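Local coordinates for group B streptococcal R4 surface protein (Streptococcus agalactiae, PDB 6S5X) that is a cell-wall-anchored streptococcal surface protein implicated in infection, represented here by its most N-terminal immunoglobulin-like Rib domain, at residues V19-S30 with V43-P54. Residues are numbered along the deposited sequence; the frame is centred on the assembly and turned at random. Where two conformers were deposited one is given.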
loop_
_atom_site.group_PDB
_atom_site.type_symbol
_atom_site.label_atom_id
_atom_site.label_comp_id
_atom_site.label_asym_id
_atom_site.label_seq_id
_atom_site.Cartn_x
_atom_site.Cartn_y
_atom_site.Cartn_z
ATOM N N VAL A 19 9.681 -5.987 8.654
ATOM C CA VAL A 19 8.990 -6.818 9.625
ATOM C C VAL A 19 9.849 -8.044 9.910
ATOM O O VAL A 19 10.757 -8.384 9.150
ATOM C CB VAL A 19 7.576 -7.260 9.180
ATOM C CG1 VAL A 19 6.694 -6.036 8.843
ATOM C CG2 VAL A 19 7.636 -8.217 7.990
ATOM N N ASN A 20 9.524 -8.719 11.011
ATOM C CA ASN A 20 10.188 -9.962 11.359
ATOM C C ASN A 20 9.487 -11.136 10.693
ATOM O O ASN A 20 8.301 -11.080 10.337
ATOM C CB ASN A 20 10.206 -10.151 12.869
ATOM C CG ASN A 20 11.015 -9.088 13.571
ATOM O OD1 ASN A 20 12.034 -8.639 13.067
ATOM N ND2 ASN A 20 10.517 -8.630 14.710
ATOM N N VAL A 21 10.245 -12.216 10.516
ATOM C CA VAL A 21 9.667 -13.447 9.995
ATOM C C VAL A 21 8.394 -13.777 10.754
ATOM O O VAL A 21 8.359 -13.715 11.987
ATOM C CB VAL A 21 10.661 -14.617 10.102
ATOM C CG1 VAL A 21 9.961 -15.924 9.808
ATOM C CG2 VAL A 21 11.823 -14.423 9.113
ATOM N N GLY A 22 7.348 -14.138 10.021
ATOM C CA GLY A 22 6.094 -14.535 10.607
ATOM C C GLY A 22 5.112 -13.411 10.885
ATOM O O GLY A 22 3.929 -13.688 11.079
ATOM N N GLU A 23 5.564 -12.161 10.931
ATOM C CA GLU A 23 4.671 -11.048 11.224
ATOM C C GLU A 23 3.806 -10.773 10.000
ATOM O O GLU A 23 4.180 -11.089 8.871
ATOM C CB GLU A 23 5.469 -9.801 11.614
ATOM C CG GLU A 23 6.215 -9.927 12.940
ATOM C CD GLU A 23 6.837 -8.617 13.438
ATOM O OE1 GLU A 23 7.367 -7.830 12.637
ATOM O OE2 GLU A 23 6.763 -8.369 14.655
ATOM N N THR A 24 2.665 -10.138 10.218
ATOM C CA THR A 24 1.777 -9.841 9.091
ATOM C C THR A 24 1.724 -8.338 8.860
ATOM O O THR A 24 1.180 -7.601 9.703
ATOM C CB THR A 24 0.373 -10.411 9.309
ATOM O OG1 THR A 24 0.478 -11.820 9.576
ATOM C CG2 THR A 24 -0.496 -10.162 8.047
ATOM N N PRO A 25 2.315 -7.824 7.788
ATOM C CA PRO A 25 2.308 -6.376 7.589
ATOM C C PRO A 25 0.924 -5.876 7.236
ATOM O O PRO A 25 0.105 -6.608 6.667
ATOM C CB PRO A 25 3.282 -6.165 6.416
ATOM C CG PRO A 25 3.256 -7.468 5.651
ATOM C CD PRO A 25 3.003 -8.527 6.691
ATOM N N LYS A 26 0.700 -4.607 7.560
ATOM C CA LYS A 26 -0.506 -3.886 7.169
ATOM C C LYS A 26 -0.213 -2.977 5.970
ATOM O O LYS A 26 0.813 -2.283 5.917
ATOM C CB LYS A 26 -1.030 -3.077 8.352
ATOM C CG LYS A 26 -1.375 -3.902 9.601
ATOM C CD LYS A 26 -1.991 -2.984 10.666
ATOM C CE LYS A 26 -2.509 -3.746 11.900
ATOM N NZ LYS A 26 -1.621 -4.833 12.368
ATOM N N ALA A 27 -1.144 -2.958 5.020
ATOM C CA ALA A 27 -0.955 -2.132 3.830
ATOM C C ALA A 27 -0.842 -0.659 4.197
ATOM O O ALA A 27 -0.099 0.095 3.544
ATOM C CB ALA A 27 -2.118 -2.341 2.863
ATOM N N GLU A 28 -1.543 -0.231 5.251
ATOM C CA GLU A 28 -1.455 1.163 5.686
ATOM C C GLU A 28 -0.019 1.581 6.006
ATOM O O GLU A 28 0.351 2.741 5.827
ATOM C CB GLU A 28 -2.333 1.395 6.925
ATOM C CG GLU A 28 -3.850 1.423 6.652
ATOM C CD GLU A 28 -4.508 0.060 6.582
ATOM O OE1 GLU A 28 -3.820 -0.957 6.753
ATOM O OE2 GLU A 28 -5.738 0.011 6.362
ATOM N N ASP A 29 0.803 0.659 6.487
ATOM C CA ASP A 29 2.170 0.988 6.869
ATOM C C ASP A 29 3.104 1.046 5.662
ATOM O O ASP A 29 4.300 1.315 5.827
ATOM C CB ASP A 29 2.636 -0.045 7.912
ATOM C CG ASP A 29 1.924 0.122 9.275
ATOM O OD1 ASP A 29 1.508 1.261 9.618
ATOM O OD2 ASP A 29 1.754 -0.883 10.002
ATOM N N SER A 30 2.591 0.748 4.470
ATOM C CA SER A 30 3.302 0.864 3.205
ATOM C C SER A 30 2.904 2.107 2.408
ATOM O O SER A 30 3.273 2.219 1.240
ATOM C CB SER A 30 3.059 -0.386 2.361
ATOM O OG SER A 30 3.748 -1.510 2.903
ATOM N N VAL A 43 -6.887 0.984 1.634
ATOM C CA VAL A 43 -5.641 0.452 1.117
ATOM C C VAL A 43 -5.586 -1.039 1.441
ATOM O O VAL A 43 -6.065 -1.483 2.496
ATOM C CB VAL A 43 -4.410 1.190 1.682
ATOM C CG1 VAL A 43 -4.409 2.642 1.267
ATOM C CG2 VAL A 43 -4.393 1.088 3.154
ATOM N N ALA A 44 -5.082 -1.820 0.496
ATOM C CA ALA A 44 -4.948 -3.250 0.687
ATOM C C ALA A 44 -3.775 -3.747 -0.122
ATOM O O ALA A 44 -3.472 -3.213 -1.192
ATOM C CB ALA A 44 -6.229 -3.980 0.264
ATOM N N PHE A 45 -3.133 -4.803 0.367
ATOM C CA PHE A 45 -2.157 -5.464 -0.485
ATOM C C PHE A 45 -2.879 -6.189 -1.614
ATOM O O PHE A 45 -3.950 -6.754 -1.422
ATOM C CB PHE A 45 -1.304 -6.450 0.305
ATOM C CG PHE A 45 -0.291 -5.792 1.180
ATOM C CD1 PHE A 45 0.711 -5.018 0.645
ATOM C CD2 PHE A 45 -0.362 -5.941 2.542
ATOM C CE1 PHE A 45 1.653 -4.410 1.448
ATOM C CE2 PHE A 45 0.587 -5.352 3.362
ATOM C CZ PHE A 45 1.584 -4.574 2.809
ATOM N N GLU A 46 -2.310 -6.147 -2.816
ATOM C CA GLU A 46 -2.949 -6.863 -3.914
ATOM C C GLU A 46 -2.981 -8.354 -3.620
ATOM O O GLU A 46 -3.944 -9.057 -3.955
ATOM C CB GLU A 46 -2.226 -6.582 -5.222
ATOM C CG GLU A 46 -2.955 -7.166 -6.416
ATOM C CD GLU A 46 -2.293 -6.825 -7.737
ATOM O OE1 GLU A 46 -1.127 -7.216 -7.935
ATOM O OE2 GLU A 46 -2.944 -6.163 -8.575
ATOM N N THR A 47 -1.899 -8.862 -3.035
ATOM C CA THR A 47 -1.715 -10.259 -2.704
ATOM C C THR A 47 -1.096 -10.349 -1.318
ATOM O O THR A 47 -0.287 -9.491 -0.953
ATOM C CB THR A 47 -0.779 -10.885 -3.745
ATOM O OG1 THR A 47 -1.423 -10.823 -5.022
ATOM C CG2 THR A 47 -0.484 -12.298 -3.383
ATOM N N PRO A 48 -1.455 -11.345 -0.512
ATOM C CA PRO A 48 -0.792 -11.509 0.782
ATOM C C PRO A 48 0.726 -11.572 0.667
ATOM O O PRO A 48 1.282 -12.122 -0.284
ATOM C CB PRO A 48 -1.382 -12.823 1.299
ATOM C CG PRO A 48 -2.724 -12.924 0.629
ATOM C CD PRO A 48 -2.498 -12.368 -0.731
ATOM N N VAL A 49 1.390 -10.967 1.629
ATOM C CA VAL A 49 2.848 -10.910 1.646
ATOM C C VAL A 49 3.396 -12.148 2.336
ATOM O O VAL A 49 2.910 -12.537 3.395
ATOM C CB VAL A 49 3.327 -9.647 2.358
ATOM C CG1 VAL A 49 4.837 -9.640 2.408
ATOM C CG2 VAL A 49 2.751 -8.440 1.622
ATOM N N ASP A 50 4.391 -12.770 1.715
ATOM C CA ASP A 50 5.096 -13.925 2.272
ATOM C C ASP A 50 6.119 -13.452 3.304
ATOM O O ASP A 50 7.061 -12.733 2.965
ATOM C CB ASP A 50 5.780 -14.700 1.145
ATOM C CG ASP A 50 6.843 -15.629 1.652
ATOM O OD1 ASP A 50 6.620 -16.189 2.732
ATOM O OD2 ASP A 50 7.876 -15.829 0.976
ATOM N N THR A 51 5.928 -13.824 4.568
ATOM C CA THR A 51 6.906 -13.483 5.597
ATOM C C THR A 51 7.473 -14.727 6.269
ATOM O O THR A 51 8.035 -14.633 7.374
ATOM C CB THR A 51 6.318 -12.548 6.660
ATOM O OG1 THR A 51 5.309 -13.224 7.430
ATOM C CG2 THR A 51 5.731 -11.309 6.027
ATOM N N ALA A 52 7.361 -15.892 5.632
ATOM C CA ALA A 52 7.833 -17.127 6.253
ATOM C C ALA A 52 9.341 -17.260 6.231
ATOM O O ALA A 52 9.893 -18.032 7.026
ATOM C CB ALA A 52 7.198 -18.329 5.550
ATOM N N THR A 53 10.022 -16.500 5.370
ATOM C CA THR A 53 11.475 -16.483 5.305
ATOM C C THR A 53 11.962 -15.067 5.075
ATOM O O THR A 53 11.237 -14.229 4.508
ATOM C CB THR A 53 12.001 -17.364 4.169
ATOM O OG1 THR A 53 11.553 -16.819 2.922
ATOM C CG2 THR A 53 11.481 -18.815 4.305
ATOM N N PRO A 54 13.189 -14.763 5.474
ATOM C CA PRO A 54 13.713 -13.411 5.290
ATOM C C PRO A 54 13.933 -13.090 3.819
ATOM O O PRO A 54 14.112 -13.971 2.977
ATOM C CB PRO A 54 15.039 -13.437 6.062
ATOM C CG PRO A 54 15.471 -14.903 6.038
ATOM C CD PRO A 54 14.185 -15.682 6.078
HETATM O O HOH W 1 -7.995 0.469 4.351
#
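With chi1 at 67°, Thr-51 turns OG1 between its own backbone N and carbonyl carbon, where it donates to Glu-23 O at 2.8 Å, tilted from the carbonyl plane. The same rotation sets CG2 anti to the carbonyl carbon, 4.0 Å from Pro-25 CD. Phe-45, its CG also anti to the carbonyl carbon (chi1 -74°), swings its ring under Ala-27.

A second bond pairs Gly-22 N with Thr-51 O at 2.8 Å; it is fairly straight at hydrogen (158°), although the donor stands above the carbonyl plane. One threonine thus grips the 20-23 turn through both backbone and side chain. Beside it, Val-21 CG2 lies 4.0 Å from Pro-54 CD.

The Phe-45 ring is sandwiched: Val-49 CG2 sits over the centre of one face, and Ala-27 CA makes a CH-pi contact with the opposite face, 3.9 Å from the centroid. Pro-25 O and Ser-30 OG flank the ring edge, the latter hydroxyl bonded to Gln-17. At the far end Glu-28 bends at chi2 and lays CG 3.6 Å from Val-43 CG2, while a water links its OE2 to Val-43 N.

Both segments begin at the ends of outermost, non-adjacent strands, 17-20 and 42-45; the contact joins the turn, loop and 3-10 segment of 20-30 to strand 42-45 and the following loop, consistent with the immunoglobulin-like fold of the Rib domain, whose 20-23 corner is a type II beta turn.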